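Local coordinates for porin protein associated with imipenem resistance (Acinetobacter baumannii, PDB 4FUV) that forms an eight-stranded beta-barrel of the outer membrane, is associated with imipenem resistance, and probably takes part in ornithine and imipenem transport, at residues Y142-A147 and Y171-P176; D71-Y76 and Y103-Y108. All blocks are in the same frame, centred on the assembly; numbering follows the deposited sequence.

Interaction 1: Y142-A147 and Y171-P176; sequences YKNDIA and YYTGNP. With C8E ((hydroxyethyloxy)tri(ethyloxy)octane), chain K; C8E ((hydroxyethyloxy)tri(ethyloxy)octane), chain D.
Tyr-142 and Pro-176 make a CH-pi contact where two barrel strands run into loops. Pro-176 CB lies 3.5 Å from the Tyr-142 ring centroid, only 10° off the ring normal. The two side chains lie side by side and point the same way. Pro-176 CG reaches further out, to 3.6 Å from Tyr-142 OH. Thr-173 OG1 meets the edge of the same ring in plane, 3.4 Å from Tyr-142 CD2.

The polar contacts centre on Thr-173. Its OG1 sits between the backbone N and the carbonyl carbon (chi1 55°), and it donates to Gly-174 O at 2.8 Å. Asn-144 crosses Thr-173 at about a right angle. Its ND2 gives a nearly straight bond to Thr-173 O (3.1 Å, 168° at the hydrogen), with the oxygen close to the amide plane. Asn-144 OD1 rests against Thr-173 CB.

A further apolar pair is Ala-147 CB and Tyr-171 CB, 4.3 Å apart. The same Ala-147 CB lies 3.4 Å from the backbone oxygen Tyr-172 O.

Detergent lies close by. C14 of the C8E of chain D is 3.2 Å from Tyr-142 OH, and the C8E of chain K touches the Tyr-172 ring.

Strand 213-224 lies alongside: Leu-214 packs on Tyr-142 and Thr-173, and Val-216 on Tyr-171. Asn-175 ND2 hydrogen-bonds Ile-205 O in helix 194-207, which ties the loop to that helix.

Interaction 2: D71-Y76 and Y103-Y108; sequences DNNNVY and YLDNDY. With C8E ((hydroxyethyloxy)tri(ethyloxy)octane), chain C.
Two neighbouring antiparallel strands of the beta-barrel wall meet here, with hydrogen-bonded pairs Asp-71/Asp-107 and Val-75/Tyr-103. The axes of the two short segments approach to 4.8 Å. Both pairs are joined by backbone bonds in each direction, for example Asp-107 N to Asp-71 O at 2.8 Å.

The ladder changes character between them. Asn-73 N makes only a weak bond to Asp-105 O. Asp-105 N instead donates to the side chain of Asn-74, reaching OD1 at 2.9 Å with 162° at the hydrogen. Asn-74 CG is anti to its own carbonyl carbon (chi1 -52°), which brings CG across toward the neighbouring strand. Asn-73 O meets the edge of the Tyr-103 ring, 3.5 Å from CE1.

Three asparagines then form a cluster. Asn-106 OD1 accepts from Asn-72 ND2 and from Asn-74 ND2, each at 2.8 Å and each nearly straight. The Asn-72 donor lies in the carbonyl plane on a lone pair. The Asn-74 donor is tilted 16° from that plane. A weak bond runs back from Asn-106 ND2 to Asn-74 OD1. Leu-104 CD2 packs against that same oxygen at 3.4 Å.

On the face of Val-75 and Tyr-103, Val-75 CG2 touches C7 of a C8E detergent at 3.6 Å. Asn-73 OD1 bonds Tyr-48 OH.

That face is mixed, since Asp-71 and Asp-107 also lie on it. The buried amides bond one another and fix their mutual orientation. This is consistent with Asn-72, Asn-74 and Asn-106 forming a polar cluster on the inner side of the wall.

How the interactions relate
The centres of interactions 1 and 2 lie 9 Å apart. Along the chain they come in series: 71-76 and 103-108 first, then 142-147 and 171-176. Strand 95-114 joins them, because it pairs with 64-81 on one edge and with 134-144 and 147-154 on the other. Tyr-142 O and Asn-106 N (2.8 Å) probably share a hydrogen bond, as do Asn-144 O and Leu-104 N. Leu-104 also packs across, with CD1 3.5 Å from Thr-173 CG2 and close to Ala-147 CB. Interaction 2 is pairing within the wall, with the ladder altered at Asn-73 and Asn-74. Interaction 1 is the nearby place where strands end in loops. Together they form one continuous patch of the barrel.

Interaction 1: Y142-A147 and Y171-P176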
ATOM      1  N   TYR A 142     -26.689 -12.533   8.074  1.00 33.40           N
ATOM      2  CA  TYR A 142     -27.349 -12.931   6.844  1.00 30.29           C
ATOM      3  C   TYR A 142     -28.109 -14.217   7.109  1.00 38.67           C
ATOM      4  O   TYR A 142     -27.510 -15.250   7.412  1.00 45.01           O
ATOM      5  CB  TYR A 142     -26.314 -13.166   5.745  1.00 25.77           C
ATOM      6  CG  TYR A 142     -25.623 -11.902   5.282  1.00 22.71           C
ATOM      7  CD1 TYR A 142     -24.542 -11.385   5.979  1.00 30.69           C
ATOM      8  CD2 TYR A 142     -26.056 -11.230   4.153  1.00 21.13           C
ATOM      9  CE1 TYR A 142     -23.910 -10.235   5.567  1.00 31.59           C
ATOM     10  CE2 TYR A 142     -25.426 -10.083   3.723  1.00 29.51           C
ATOM     11  CZ  TYR A 142     -24.355  -9.586   4.442  1.00 32.85           C
ATOM     12  OH  TYR A 142     -23.726  -8.437   4.039  1.00 36.30           O
ATOM     13  N   LYS A 143     -29.430 -14.160   6.993  1.00 28.66           N
ATOM     14  CA  LYS A 143     -30.243 -15.347   7.176  1.00 34.59           C
ATOM     15  C   LYS A 143     -31.278 -15.441   6.064  1.00 29.53           C
ATOM     16  O   LYS A 143     -32.085 -14.535   5.893  1.00 26.54           O
ATOM     17  CB  LYS A 143     -30.920 -15.316   8.548  1.00 42.04           C
ATOM     18  CG  LYS A 143     -31.955 -16.403   8.741  1.00 53.99           C
ATOM     19  N   ASN A 144     -31.259 -16.545   5.318  1.00 24.19           N
ATOM     20  CA  ASN A 144     -32.141 -16.726   4.168  1.00 26.14           C
ATOM     21  C   ASN A 144     -32.528 -18.189   4.056  1.00 33.95           C
ATOM     22  O   ASN A 144     -31.654 -19.061   4.072  1.00 24.05           O
ATOM     23  CB  ASN A 144     -31.424 -16.347   2.866  1.00 29.66           C
ATOM     24  CG  ASN A 144     -31.124 -14.865   2.748  1.00 30.33           C
ATOM     25  OD1 ASN A 144     -30.039 -14.416   3.098  1.00 32.47           O
ATOM     26  ND2 ASN A 144     -32.066 -14.109   2.197  1.00 29.79           N
ATOM     27  N   ASP A 145     -33.819 -18.474   3.927  1.00 32.95           N
ATOM     28  CA  ASP A 145     -34.247 -19.856   3.775  1.00 35.72           C
ATOM     29  C   ASP A 145     -33.688 -20.385   2.458  1.00 40.77           C
ATOM     30  O   ASP A 145     -33.210 -21.526   2.375  1.00 31.18           O
ATOM     31  CB  ASP A 145     -35.774 -19.978   3.809  1.00 37.08           C
ATOM     32  CG  ASP A 145     -36.333 -19.904   5.223  1.00 46.44           C
ATOM     33  OD1 ASP A 145     -35.563 -20.113   6.181  1.00 45.75           O
ATOM     34  OD2 ASP A 145     -37.546 -19.646   5.375  1.00 53.84           O
ATOM     35  N   ILE A 146     -33.726 -19.532   1.442  1.00 33.43           N
ATOM     36  CA  ILE A 146     -33.171 -19.862   0.137  1.00 35.87           C
ATOM     37  C   ILE A 146     -32.712 -18.597  -0.587  1.00 38.65           C
ATOM     38  O   ILE A 146     -33.490 -17.667  -0.776  1.00 46.00           O
ATOM     39  CB  ILE A 146     -34.176 -20.673  -0.719  1.00 44.39           C
ATOM     40  CG1 ILE A 146     -33.662 -20.838  -2.148  1.00 45.11           C
ATOM     41  CG2 ILE A 146     -35.548 -20.020  -0.723  1.00 54.73           C
ATOM     42  CD1 ILE A 146     -34.666 -21.494  -3.063  1.00 49.75           C
ATOM     43  N   ALA A 147     -31.429 -18.552  -0.934  1.00 28.67           N
ATOM     44  CA  ALA A 147     -30.851 -17.425  -1.669  1.00 29.49           C
ATOM     45  C   ALA A 147     -30.187 -17.937  -2.942  1.00 30.69           C
ATOM     46  O   ALA A 147     -29.431 -18.903  -2.900  1.00 26.43           O
ATOM     47  CB  ALA A 147     -29.826 -16.698  -0.815  1.00 21.89           C
ATOM     48  N   TYR A 171     -24.142 -14.569  -3.163  1.00 18.77           N
ATOM     49  CA  TYR A 171     -25.531 -14.900  -2.934  1.00 23.30           C
ATOM     50  C   TYR A 171     -26.324 -13.606  -2.963  1.00 22.46           C
ATOM     51  O   TYR A 171     -25.876 -12.601  -2.428  1.00 27.02           O
ATOM     52  CB  TYR A 171     -25.700 -15.577  -1.563  1.00 19.62           C
ATOM     53  CG  TYR A 171     -24.987 -16.912  -1.436  1.00 24.18           C
ATOM     54  CD1 TYR A 171     -25.551 -18.078  -1.947  1.00 22.86           C
ATOM     55  CD2 TYR A 171     -23.764 -17.011  -0.791  1.00 21.19           C
ATOM     56  CE1 TYR A 171     -24.899 -19.313  -1.819  1.00 20.24           C
ATOM     57  CE2 TYR A 171     -23.106 -18.234  -0.667  1.00 25.29           C
ATOM     58  CZ  TYR A 171     -23.682 -19.373  -1.173  1.00 29.90           C
ATOM     59  OH  TYR A 171     -23.020 -20.577  -1.034  1.00 38.28           O
ATOM     60  N   TYR A 172     -27.482 -13.622  -3.606  1.00 22.61           N
ATOM     61  CA  TYR A 172     -28.400 -12.507  -3.493  1.00 21.96           C
ATOM     62  C   TYR A 172     -29.221 -12.733  -2.235  1.00 23.35           C
ATOM     63  O   TYR A 172     -30.118 -13.572  -2.212  1.00 27.56           O
ATOM     64  CB  TYR A 172     -29.315 -12.418  -4.707  1.00 22.69           C
ATOM     65  CG  TYR A 172     -30.454 -11.424  -4.543  1.00 24.15           C
ATOM     66  CD1 TYR A 172     -30.214 -10.098  -4.201  1.00 31.01           C
ATOM     67  CD2 TYR A 172     -31.769 -11.813  -4.747  1.00 29.77           C
ATOM     68  CE1 TYR A 172     -31.267  -9.185  -4.061  1.00 26.45           C
ATOM     69  CE2 TYR A 172     -32.826 -10.907  -4.617  1.00 25.45           C
ATOM     70  CZ  TYR A 172     -32.566  -9.604  -4.267  1.00 31.70           C
ATOM     71  OH  TYR A 172     -33.618  -8.728  -4.133  1.00 35.80           O
ATOM     72  N   THR A 173     -28.897 -11.979  -1.195  1.00 22.08           N
ATOM     73  CA  THR A 173     -29.485 -12.168   0.127  1.00 25.84           C
ATOM     74  C   THR A 173     -30.415 -11.045   0.560  1.00 27.69           C
ATOM     75  O   THR A 173     -31.194 -11.202   1.509  1.00 28.29           O
ATOM     76  CB  THR A 173     -28.368 -12.234   1.170  1.00 30.81           C
ATOM     77  OG1 THR A 173     -27.563 -11.054   1.056  1.00 26.36           O
ATOM     78  CG2 THR A 173     -27.492 -13.446   0.902  1.00 20.67           C
ATOM     79  N   GLY A 174     -30.329  -9.903  -0.118  1.00 25.66           N
ATOM     80  CA  GLY A 174     -30.935  -8.690   0.401  1.00 22.93           C
ATOM     81  C   GLY A 174     -30.043  -8.184   1.524  1.00 28.03           C
ATOM     82  O   GLY A 174     -29.126  -8.899   1.960  1.00 22.17           O
ATOM     83  N   ASN A 175     -30.284  -6.961   1.999  1.00 23.19           N
ATOM     84  CA  ASN A 175     -29.487  -6.430   3.099  1.00 30.42           C
ATOM     85  C   ASN A 175     -29.582  -7.284   4.354  1.00 30.18           C
ATOM     86  O   ASN A 175     -30.655  -7.769   4.693  1.00 28.17           O
ATOM     87  CB  ASN A 175     -29.917  -5.007   3.446  1.00 29.90           C
ATOM     88  CG  ASN A 175     -29.715  -4.051   2.298  1.00 31.98           C
ATOM     89  OD1 ASN A 175     -30.583  -3.904   1.451  1.00 24.11           O
ATOM     90  ND2 ASN A 175     -28.568  -3.401   2.265  1.00 23.17           N
ATOM     91  N   PRO A 176     -28.460  -7.431   5.066  1.00 26.24           N
ATOM     92  CA  PRO A 176     -28.435  -8.197   6.312  1.00 30.82           C
ATOM     93  C   PRO A 176     -29.092  -7.419   7.440  1.00 33.59           C
ATOM     94  O   PRO A 176     -29.384  -6.225   7.292  1.00 35.43           O
ATOM     95  CB  PRO A 176     -26.939  -8.339   6.590  1.00 35.26           C
ATOM     96  CG  PRO A 176     -26.352  -7.070   6.032  1.00 29.18           C
ATOM     97  CD  PRO A 176     -27.170  -6.770   4.794  1.00 24.06           C
TER
HETATM   98  C8  C8E K 310     -29.033 -14.482  -9.046  1.00 56.01           C
HETATM   99  O9  C8E K 310     -29.862 -13.323  -9.111  1.00 61.88           O
HETATM  100  C10 C8E K 310     -31.223 -13.616  -8.836  1.00 62.70           C
HETATM  101  C11 C8E K 310     -32.055 -12.341  -8.929  1.00 70.35           C
HETATM  102  O12 C8E K 310     -33.396 -12.687  -9.228  1.00 73.80           O
HETATM  103  C13 C8E K 310     -34.126 -13.047  -8.065  1.00 74.54           C
HETATM  104  O15 C8E K 310     -35.214 -14.464  -5.425  1.00 54.22           O
HETATM  105  C16 C8E K 310     -35.106 -14.848  -4.063  1.00 49.43           C
HETATM  106  C17 C8E K 310     -33.989 -14.011  -3.452  1.00 49.86           C
HETATM  107  O18 C8E K 310     -34.122 -13.970  -2.047  1.00 53.14           O
HETATM  108  C19 C8E K 310     -33.409 -12.877  -1.503  1.00 55.68           C
HETATM  109  C20 C8E K 310     -34.249 -11.606  -1.630  1.00 58.23           C
HETATM  110  O21 C8E K 310     -34.333 -10.928  -0.391  1.00 66.65           O
HETATM  111  C1  C8E D 303      -8.953 -17.383  -3.572  1.00 61.88           C
HETATM  112  C2  C8E D 303     -10.408 -17.091  -3.917  1.00 60.29           C
HETATM  113  C3  C8E D 303     -10.859 -15.804  -3.237  1.00 64.96           C
HETATM  114  C5  C8E D 303     -14.136 -12.994  -1.844  1.00 50.34           C
HETATM  115  C6  C8E D 303     -15.126 -11.910  -1.433  1.00 53.09           C
HETATM  116  C7  C8E D 303     -14.760 -11.270  -0.095  1.00 62.95           C
HETATM  117  C8  C8E D 303     -15.418 -11.953   1.102  1.00 68.76           C
HETATM  118  O9  C8E D 303     -16.017 -11.010   1.973  1.00 71.02           O
HETATM  119  C10 C8E D 303     -16.948 -11.618   2.848  1.00 72.05           C
HETATM  120  C11 C8E D 303     -17.339 -10.686   3.994  1.00 71.97           C
HETATM  121  O12 C8E D 303     -18.551 -10.032   3.686  1.00 71.85           O
HETATM  122  C13 C8E D 303     -19.323  -9.668   4.812  1.00 63.96           C
HETATM  123  C14 C8E D 303     -20.607  -9.042   4.286  1.00 60.23           C
HETATM  124  O15 C8E D 303     -20.334  -8.623   2.964  1.00 67.67           O
HETATM  125  C16 C8E D 303     -20.650  -7.273   2.694  1.00 63.18           C
HETATM  126  C17 C8E D 303     -20.771  -7.081   1.188  1.00 54.62           C
HETATM  127  O18 C8E D 303     -19.827  -6.123   0.770  1.00 54.61           O

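Interaction 2: D71-Y76 and Y103-Y108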
ATOM      1  N   ASP A  71     -19.838 -16.845  12.557  0.54 41.82           N
ATOM      2  CA  ASP A  71     -20.503 -18.127  12.723  0.54 43.05           C
ATOM      3  C   ASP A  71     -21.286 -18.426  11.449  0.54 38.84           C
ATOM      4  O   ASP A  71     -22.070 -17.599  10.992  0.54 38.34           O
ATOM      5  CB  ASP A  71     -21.427 -18.081  13.944  0.54 47.86           C
ATOM      6  CG  ASP A  71     -22.053 -19.422  14.262  0.54 52.68           C
ATOM      7  OD1 ASP A  71     -21.555 -20.457  13.768  0.54 56.22           O
ATOM      8  OD2 ASP A  71     -23.048 -19.440  15.015  0.54 56.43           O
ATOM      9  N   ASN A  72     -21.056 -19.601  10.871  1.00 31.76           N
ATOM     10  CA  ASN A  72     -21.684 -19.970   9.605  1.00 31.84           C
ATOM     11  C   ASN A  72     -22.464 -21.284   9.707  1.00 31.68           C
ATOM     12  O   ASN A  72     -22.118 -22.174  10.490  1.00 29.66           O
ATOM     13  CB  ASN A  72     -20.643 -20.055   8.476  1.00 30.18           C
ATOM     14  CG  ASN A  72     -19.621 -18.919   8.524  1.00 37.79           C
ATOM     15  OD1 ASN A  72     -18.609 -19.004   9.226  1.00 40.78           O
ATOM     16  ND2 ASN A  72     -19.877 -17.858   7.767  1.00 29.79           N
ATOM     17  N   ASN A  73     -23.518 -21.393   8.907  1.00 31.46           N
ATOM     18  CA  ASN A  73     -24.360 -22.580   8.891  1.00 33.99           C
ATOM     19  C   ASN A  73     -25.122 -22.595   7.581  1.00 33.05           C
ATOM     20  O   ASN A  73     -26.310 -22.285   7.530  1.00 37.43           O
ATOM     21  CB  ASN A  73     -25.327 -22.580  10.081  1.00 34.33           C
ATOM     22  CG  ASN A  73     -26.012 -23.927  10.278  1.00 38.66           C
ATOM     23  OD1 ASN A  73     -25.402 -24.987  10.102  1.00 40.98           O
ATOM     24  ND2 ASN A  73     -27.285 -23.890  10.634  1.00 30.84           N
ATOM     25  N   ASN A  74     -24.416 -22.952   6.518  1.00 28.70           N
ATOM     26  CA  ASN A  74     -24.942 -22.847   5.173  1.00 22.71           C
ATOM     27  C   ASN A  74     -25.008 -24.205   4.478  1.00 22.74           C
ATOM     28  O   ASN A  74     -24.078 -25.008   4.593  1.00 22.88           O
ATOM     29  CB  ASN A  74     -24.036 -21.921   4.380  1.00 23.62           C
ATOM     30  CG  ASN A  74     -23.813 -20.601   5.085  1.00 29.73           C
ATOM     31  OD1 ASN A  74     -24.763 -19.888   5.402  1.00 32.18           O
ATOM     32  ND2 ASN A  74     -22.556 -20.278   5.351  1.00 35.09           N
ATOM     33  N   VAL A  75     -26.112 -24.453   3.774  1.00 22.71           N
ATOM     34  CA  VAL A  75     -26.244 -25.624   2.906  1.00 24.29           C
ATOM     35  C   VAL A  75     -26.472 -25.135   1.483  1.00 28.61           C
ATOM     36  O   VAL A  75     -27.352 -24.306   1.251  1.00 23.67           O
ATOM     37  CB  VAL A  75     -27.461 -26.502   3.285  1.00 28.53           C
ATOM     38  CG1 VAL A  75     -27.583 -27.690   2.330  1.00 26.08           C
ATOM     39  CG2 VAL A  75     -27.370 -26.970   4.715  1.00 28.78           C
ATOM     40  N   TYR A  76     -25.720 -25.661   0.524  1.00 25.12           N
ATOM     41  CA  TYR A  76     -25.859 -25.175  -0.850  1.00 26.10           C
ATOM     42  C   TYR A  76     -25.965 -26.270  -1.899  1.00 23.07           C
ATOM     43  O   TYR A  76     -25.413 -27.376  -1.755  1.00 28.76           O
ATOM     44  CB  TYR A  76     -24.731 -24.192  -1.200  1.00 20.08           C
ATOM     45  CG  TYR A  76     -23.342 -24.825  -1.285  1.00 31.41           C
ATOM     46  CD1 TYR A  76     -22.885 -25.402  -2.475  1.00 28.50           C
ATOM     47  CD2 TYR A  76     -22.484 -24.825  -0.192  1.00 20.26           C
ATOM     48  CE1 TYR A  76     -21.618 -25.977  -2.564  1.00 21.35           C
ATOM     49  CE2 TYR A  76     -21.217 -25.405  -0.263  1.00 21.70           C
ATOM     50  CZ  TYR A  76     -20.784 -25.970  -1.472  1.00 27.06           C
ATOM     51  OH  TYR A  76     -19.535 -26.545  -1.598  1.00 26.84           O
ATOM     52  N   TYR A 103     -29.393 -22.347   1.583  1.00 28.00           N
ATOM     53  CA  TYR A 103     -29.872 -21.918   2.871  1.00 23.00           C
ATOM     54  C   TYR A 103     -28.683 -21.237   3.525  1.00 27.22           C
ATOM     55  O   TYR A 103     -27.610 -21.825   3.609  1.00 29.19           O
ATOM     56  CB  TYR A 103     -30.294 -23.140   3.697  1.00 23.87           C
ATOM     57  CG  TYR A 103     -30.579 -22.821   5.134  1.00 33.46           C
ATOM     58  CD1 TYR A 103     -29.562 -22.837   6.092  1.00 32.01           C
ATOM     59  CD2 TYR A 103     -31.866 -22.493   5.545  1.00 29.04           C
ATOM     60  CE1 TYR A 103     -29.831 -22.536   7.423  1.00 31.65           C
ATOM     61  CE2 TYR A 103     -32.142 -22.204   6.870  1.00 30.62           C
ATOM     62  CZ  TYR A 103     -31.127 -22.220   7.801  1.00 35.37           C
ATOM     63  OH  TYR A 103     -31.412 -21.922   9.118  1.00 38.06           O
ATOM     64  N   LEU A 104     -28.872 -20.008   3.996  1.00 22.77           N
ATOM     65  CA  LEU A 104     -27.789 -19.227   4.572  1.00 26.29           C
ATOM     66  C   LEU A 104     -28.078 -18.844   6.019  1.00 30.03           C
ATOM     67  O   LEU A 104     -29.204 -18.511   6.359  1.00 30.79           O
ATOM     68  CB  LEU A 104     -27.591 -17.941   3.760  1.00 28.61           C
ATOM     69  CG  LEU A 104     -27.143 -18.194   2.322  1.00 23.18           C
ATOM     70  CD1 LEU A 104     -27.183 -16.884   1.570  1.00 30.07           C
ATOM     71  CD2 LEU A 104     -25.738 -18.773   2.339  1.00 24.10           C
ATOM     72  N   ASP A 105     -27.052 -18.877   6.858  1.00 30.60           N
ATOM     73  CA  ASP A 105     -27.145 -18.374   8.232  1.00 29.92           C
ATOM     74  C   ASP A 105     -25.734 -17.988   8.633  1.00 36.39           C
ATOM     75  O   ASP A 105     -24.918 -18.846   8.972  1.00 37.42           O
ATOM     76  CB  ASP A 105     -27.729 -19.439   9.184  1.00 25.17           C
ATOM     77  CG  ASP A 105     -27.885 -18.944  10.619  1.00 37.54           C
ATOM     78  OD1 ASP A 105     -27.428 -17.835  10.962  1.00 32.19           O
ATOM     79  OD2 ASP A 105     -28.463 -19.686  11.431  1.00 37.03           O
ATOM     80  N   ASN A 106     -25.447 -16.692   8.570  1.00 31.55           N
ATOM     81  CA  ASN A 106     -24.102 -16.191   8.821  1.00 33.62           C
ATOM     82  C   ASN A 106     -24.125 -14.992   9.767  1.00 37.90           C
ATOM     83  O   ASN A 106     -24.777 -13.991   9.488  1.00 31.66           O
ATOM     84  CB  ASN A 106     -23.429 -15.801   7.500  1.00 33.35           C
ATOM     85  CG  ASN A 106     -23.327 -16.975   6.522  1.00 38.36           C
ATOM     86  OD1 ASN A 106     -22.363 -17.746   6.559  1.00 31.52           O
ATOM     87  ND2 ASN A 106     -24.319 -17.106   5.644  1.00 35.82           N
ATOM     88  N   ASP A 107     -23.424 -15.101  10.889  1.00 29.12           N
ATOM     89  CA  ASP A 107     -23.306 -13.982  11.807  1.00 39.78           C
ATOM     90  C   ASP A 107     -21.886 -13.453  11.823  1.00 45.26           C
ATOM     91  O   ASP A 107     -20.928 -14.209  11.985  1.00 46.41           O
ATOM     92  CB  ASP A 107     -23.712 -14.399  13.219  1.00 45.87           C
ATOM     93  CG  ASP A 107     -25.120 -14.947  13.278  1.00 67.48           C
ATOM     94  OD1 ASP A 107     -25.976 -14.488  12.494  1.00 76.82           O
ATOM     95  OD2 ASP A 107     -25.372 -15.841  14.109  1.00 77.96           O
ATOM     96  N   TYR A 108     -21.764 -12.145  11.648  1.00 44.06           N
ATOM     97  CA  TYR A 108     -20.496 -11.453  11.801  1.00 45.34           C
ATOM     98  C   TYR A 108     -20.568 -10.513  13.014  1.00 54.69           C
ATOM     99  O   TYR A 108     -21.569  -9.828  13.229  1.00 60.63           O
ATOM    100  CB  TYR A 108     -20.167 -10.691  10.518  1.00 47.23           C
ATOM    101  CG  TYR A 108     -20.166 -11.574   9.287  1.00 37.81           C
ATOM    102  CD1 TYR A 108     -21.338 -11.835   8.579  1.00 39.30           C
ATOM    103  CD2 TYR A 108     -18.995 -12.169   8.843  1.00 38.86           C
ATOM    104  CE1 TYR A 108     -21.328 -12.663   7.440  1.00 34.83           C
ATOM    105  CE2 TYR A 108     -18.981 -12.989   7.727  1.00 40.98           C
ATOM    106  CZ  TYR A 108     -20.147 -13.237   7.028  1.00 39.81           C
ATOM    107  OH  TYR A 108     -20.108 -14.065   5.915  1.00 40.22           O
TER
HETATM  108  C1  C8E C 302     -23.711 -32.855   2.237  1.00 40.91           C
HETATM  109  C2  C8E C 302     -24.662 -31.763   2.726  1.00 43.75           C
HETATM  110  C3  C8E C 302     -25.250 -32.112   4.089  1.00 54.08           C
HETATM  111  C4  C8E C 302     -26.351 -31.145   4.520  1.00 47.62           C
HETATM  112  C5  C8E C 302     -26.040 -30.518   5.874  1.00 43.57           C
HETATM  113  C6  C8E C 302     -27.273 -30.295   6.747  1.00 44.99           C
HETATM  114  C7  C8E C 302     -27.108 -29.033   7.594  1.00 49.29           C
HETATM  115  C8  C8E C 302     -28.348 -28.741   8.430  1.00 54.34           C
HETATM  116  O9  C8E C 302     -28.341 -27.398   8.867  1.00 55.06           O
HETATM  117  C10 C8E C 302     -29.189 -26.571   8.101  1.00 55.83           C